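Local structure of fervidolysin (Fervidobacterium pennivorans, 1R6V) at residues 470-475 and 496-501. The protein degrades keratin into peptides as a subtilisin-like serine protease, allowing the bacterium to grow on native feathers. The protein carries 1 engineered substitution. Residues are numbered along the deposited sequence; the frame is centred on the assembly and turned at random.
Sequences MMRDNG and GTYDIF
The ring of Y498 is packed from two directions, by M470 and by R472. M470, its chain bent at the last torsion (chi3 63°), sets CE over the centre of one ring face, 3.8 Å from the centroid, a CH-pi contact that also brings the sulfur into Met-aromatic range. CE reaches I500 CD1 as well, and F450 touches both M470 and I500, so this buried side of the sheet is the close-packed one. R472 runs beside the tyrosine in the same direction, its guanidinium turned 35° from the ring plane; Y498 CE2 lies over the rim of one guanidinium face, 3.4 Å from R472 NE, and G475 CA over the rim of the other. NE binds the carbonyl of S476 and NH2 forms a salt bridge with D494, whose own carbonyl takes the Y498 hydroxyl. An alanine in place of R472 would probably leave the D494 carboxylate and the S476 carbonyl without this partner and open a gap beside Y498 CE2. By contrast, a water links the partly exposed R472, through NH1, to T497 O, and the face carrying M471, D499 and F501 is the more exposed one: M471 SD meets F501 CD1 at 3.5 Å, while D499 OD1 is hydrogen-bonded to G540 N. Between the faces, M471 N to D499 O and D499 N to M471 O, both 2.7 Å, form an antiparallel hydrogen-bonded pair joining central strands 466-471 and 496-505 of a four-stranded sheet in the Ig-like beta-sandwich domain.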
ATOM      1  N   MET A 470       7.431   0.969 -13.084  1.00 16.01           N
ATOM      2  CA  MET A 470       7.932  -0.004 -14.066  1.00 17.58           C
ATOM      3  C   MET A 470       6.849  -0.090 -15.126  1.00 17.50           C
ATOM      4  O   MET A 470       5.787  -0.648 -14.891  1.00 15.56           O
ATOM      5  CB  MET A 470       8.167  -1.371 -13.407  1.00 14.93           C
ATOM      6  CG  MET A 470       9.105  -1.316 -12.194  1.00 14.65           C
ATOM      7  SD  MET A 470       9.387  -2.917 -11.353  1.00  6.55           S
ATOM      8  CE  MET A 470      10.246  -3.893 -12.760  1.00 13.32           C
ATOM      9  N   MET A 471       7.130   0.476 -16.295  1.00 19.37           N
ATOM     10  CA  MET A 471       6.153   0.530 -17.367  1.00 21.54           C
ATOM     11  C   MET A 471       6.551  -0.296 -18.582  1.00 22.50           C
ATOM     12  O   MET A 471       7.729  -0.582 -18.797  1.00 23.99           O
ATOM     13  CB  MET A 471       5.968   1.992 -17.786  1.00 22.45           C
ATOM     14  CG  MET A 471       5.885   2.967 -16.608  1.00 25.20           C
ATOM     15  SD  MET A 471       5.630   4.733 -17.098  1.00 25.05           S
ATOM     16  CE  MET A 471       3.856   4.738 -17.116  1.00 28.23           C
ATOM     17  N   ARG A 472       5.551  -0.671 -19.360  1.00 24.73           N
ATOM     18  CA  ARG A 472       5.769  -1.436 -20.586  1.00 26.63           C
ATOM     19  C   ARG A 472       4.511  -1.342 -21.433  1.00 27.25           C
ATOM     20  O   ARG A 472       3.433  -1.065 -20.918  1.00 24.85           O
ATOM     21  CB  ARG A 472       6.103  -2.890 -20.261  1.00 27.34           C
ATOM     22  CG  ARG A 472       5.225  -3.501 -19.195  1.00 26.83           C
ATOM     23  CD  ARG A 472       5.629  -4.936 -18.940  1.00 25.77           C
ATOM     24  NE  ARG A 472       4.860  -5.529 -17.856  1.00 22.93           N
ATOM     25  CZ  ARG A 472       4.903  -6.814 -17.536  1.00 23.96           C
ATOM     26  NH1 ARG A 472       5.679  -7.642 -18.226  1.00 24.26           N
ATOM     27  NH2 ARG A 472       4.179  -7.265 -16.523  1.00 22.97           N
ATOM     28  N   ASP A 473       4.663  -1.563 -22.736  1.00 28.42           N
ATOM     29  CA  ASP A 473       3.557  -1.472 -23.690  1.00 31.84           C
ATOM     30  C   ASP A 473       2.401  -2.409 -23.391  1.00 32.61           C
ATOM     31  O   ASP A 473       1.235  -2.052 -23.575  1.00 34.75           O
ATOM     32  CB  ASP A 473       4.066  -1.756 -25.105  1.00 32.11           C
ATOM     33  CG  ASP A 473       4.987  -0.677 -25.618  1.00 34.76           C
ATOM     34  OD1 ASP A 473       5.492  -0.827 -26.749  1.00 35.09           O
ATOM     35  OD2 ASP A 473       5.204   0.320 -24.896  1.00 36.05           O
ATOM     36  N   ASN A 474       2.728  -3.619 -22.958  1.00 32.18           N
ATOM     37  CA  ASN A 474       1.704  -4.593 -22.626  1.00 32.32           C
ATOM     38  C   ASN A 474       2.077  -5.288 -21.329  1.00 30.84           C
ATOM     39  O   ASN A 474       3.228  -5.252 -20.903  1.00 30.46           O
ATOM     40  CB  ASN A 474       1.516  -5.617 -23.764  1.00 34.83           C
ATOM     41  CG  ASN A 474       2.793  -6.374 -24.112  1.00 37.15           C
ATOM     42  OD1 ASN A 474       2.775  -7.286 -24.951  1.00 38.63           O
ATOM     43  ND2 ASN A 474       3.902  -6.003 -23.478  1.00 38.83           N
ATOM     44  N   GLY A 475       1.101  -5.916 -20.693  1.00 29.29           N
ATOM     45  CA  GLY A 475       1.391  -6.579 -19.440  1.00 27.36           C
ATOM     46  C   GLY A 475       1.196  -5.587 -18.314  1.00 26.34           C
ATOM     47  O   GLY A 475       1.010  -4.392 -18.542  1.00 24.98           O
ATOM     48  N   GLY A 496      11.058  -9.942 -17.338  1.00 16.27           N
ATOM     49  CA  GLY A 496      10.851  -9.353 -18.648  1.00 16.47           C
ATOM     50  C   GLY A 496      11.452  -7.967 -18.793  1.00 16.64           C
ATOM     51  O   GLY A 496      12.184  -7.490 -17.922  1.00 14.79           O
ATOM     52  N   THR A 497      11.113  -7.306 -19.890  1.00 17.48           N
ATOM     53  CA  THR A 497      11.639  -5.979 -20.191  1.00 17.73           C
ATOM     54  C   THR A 497      10.683  -4.859 -19.797  1.00 17.58           C
ATOM     55  O   THR A 497       9.493  -4.884 -20.130  1.00 17.92           O
ATOM     56  CB  THR A 497      11.954  -5.873 -21.706  1.00 19.69           C
ATOM     57  OG1 THR A 497      12.840  -6.942 -22.087  1.00 19.53           O
ATOM     58  CG2 THR A 497      12.599  -4.540 -22.022  1.00 19.62           C
ATOM     59  N   TYR A 498      11.223  -3.875 -19.078  1.00 18.20           N
ATOM     60  CA  TYR A 498      10.458  -2.726 -18.615  1.00 17.01           C
ATOM     61  C   TYR A 498      11.180  -1.421 -18.849  1.00 16.94           C
ATOM     62  O   TYR A 498      12.398  -1.384 -18.934  1.00 18.58           O
ATOM     63  CB  TYR A 498      10.245  -2.761 -17.106  1.00 17.22           C
ATOM     64  CG  TYR A 498       9.509  -3.955 -16.583  1.00 14.96           C
ATOM     65  CD1 TYR A 498      10.169  -5.158 -16.369  1.00 15.60           C
ATOM     66  CD2 TYR A 498       8.153  -3.865 -16.249  1.00 18.05           C
ATOM     67  CE1 TYR A 498       9.500  -6.242 -15.823  1.00 15.46           C
ATOM     68  CE2 TYR A 498       7.478  -4.941 -15.705  1.00 16.44           C
ATOM     69  CZ  TYR A 498       8.164  -6.124 -15.493  1.00 17.03           C
ATOM     70  OH  TYR A 498       7.514  -7.173 -14.906  1.00 17.39           O
ATOM     71  N   ASP A 499      10.383  -0.378 -18.872  1.00 18.72           N
ATOM     72  CA  ASP A 499      10.924   0.963 -18.967  1.00 19.71           C
ATOM     73  C   ASP A 499      10.687   1.411 -17.533  1.00 17.74           C
ATOM     74  O   ASP A 499       9.550   1.490 -17.093  1.00 18.37           O
ATOM     75  CB  ASP A 499      10.119   1.829 -19.923  1.00 20.94           C
ATOM     76  CG  ASP A 499      10.403   1.500 -21.369  1.00 24.22           C
ATOM     77  OD1 ASP A 499      11.427   0.835 -21.644  1.00 25.23           O
ATOM     78  OD2 ASP A 499       9.610   1.919 -22.228  1.00 26.85           O
ATOM     79  N   ILE A 500      11.754   1.694 -16.838  1.00 18.03           N
ATOM     80  CA  ILE A 500      11.660   2.065 -15.429  1.00 18.49           C
ATOM     81  C   ILE A 500      11.962   3.542 -15.218  1.00 19.17           C
ATOM     82  O   ILE A 500      13.032   4.021 -15.600  1.00 21.40           O
ATOM     83  CB  ILE A 500      12.638   1.201 -14.588  1.00 16.45           C
ATOM     84  CG1 ILE A 500      12.299  -0.284 -14.758  1.00 16.93           C
ATOM     85  CG2 ILE A 500      12.516   1.561 -13.109  1.00 17.33           C
ATOM     86  CD1 ILE A 500      13.247  -1.235 -14.024  1.00 18.49           C
ATOM     87  N   PHE A 501      11.009   4.251 -14.614  1.00 19.90           N
ATOM     88  CA  PHE A 501      11.147   5.679 -14.335  1.00 20.72           C
ATOM     89  C   PHE A 501      11.191   5.897 -12.831  1.00 20.06           C
ATOM     90  O   PHE A 501      10.390   5.334 -12.099  1.00 17.58           O
ATOM     91  CB  PHE A 501       9.978   6.450 -14.952  1.00 24.01           C
ATOM     92  CG  PHE A 501       9.841   6.236 -16.434  1.00 28.72           C
ATOM     93  CD1 PHE A 501       9.149   5.134 -16.932  1.00 30.85           C
ATOM     94  CD2 PHE A 501      10.438   7.113 -17.334  1.00 30.73           C
ATOM     95  CE1 PHE A 501       9.053   4.910 -18.304  1.00 29.64           C
ATOM     96  CE2 PHE A 501      10.348   6.897 -18.708  1.00 31.68           C
ATOM     97  CZ  PHE A 501       9.656   5.795 -19.192  1.00 31.75           C
TER
HETATM   98  O   HOH W   1       7.565  -6.623 -20.717  1.00 27.11           O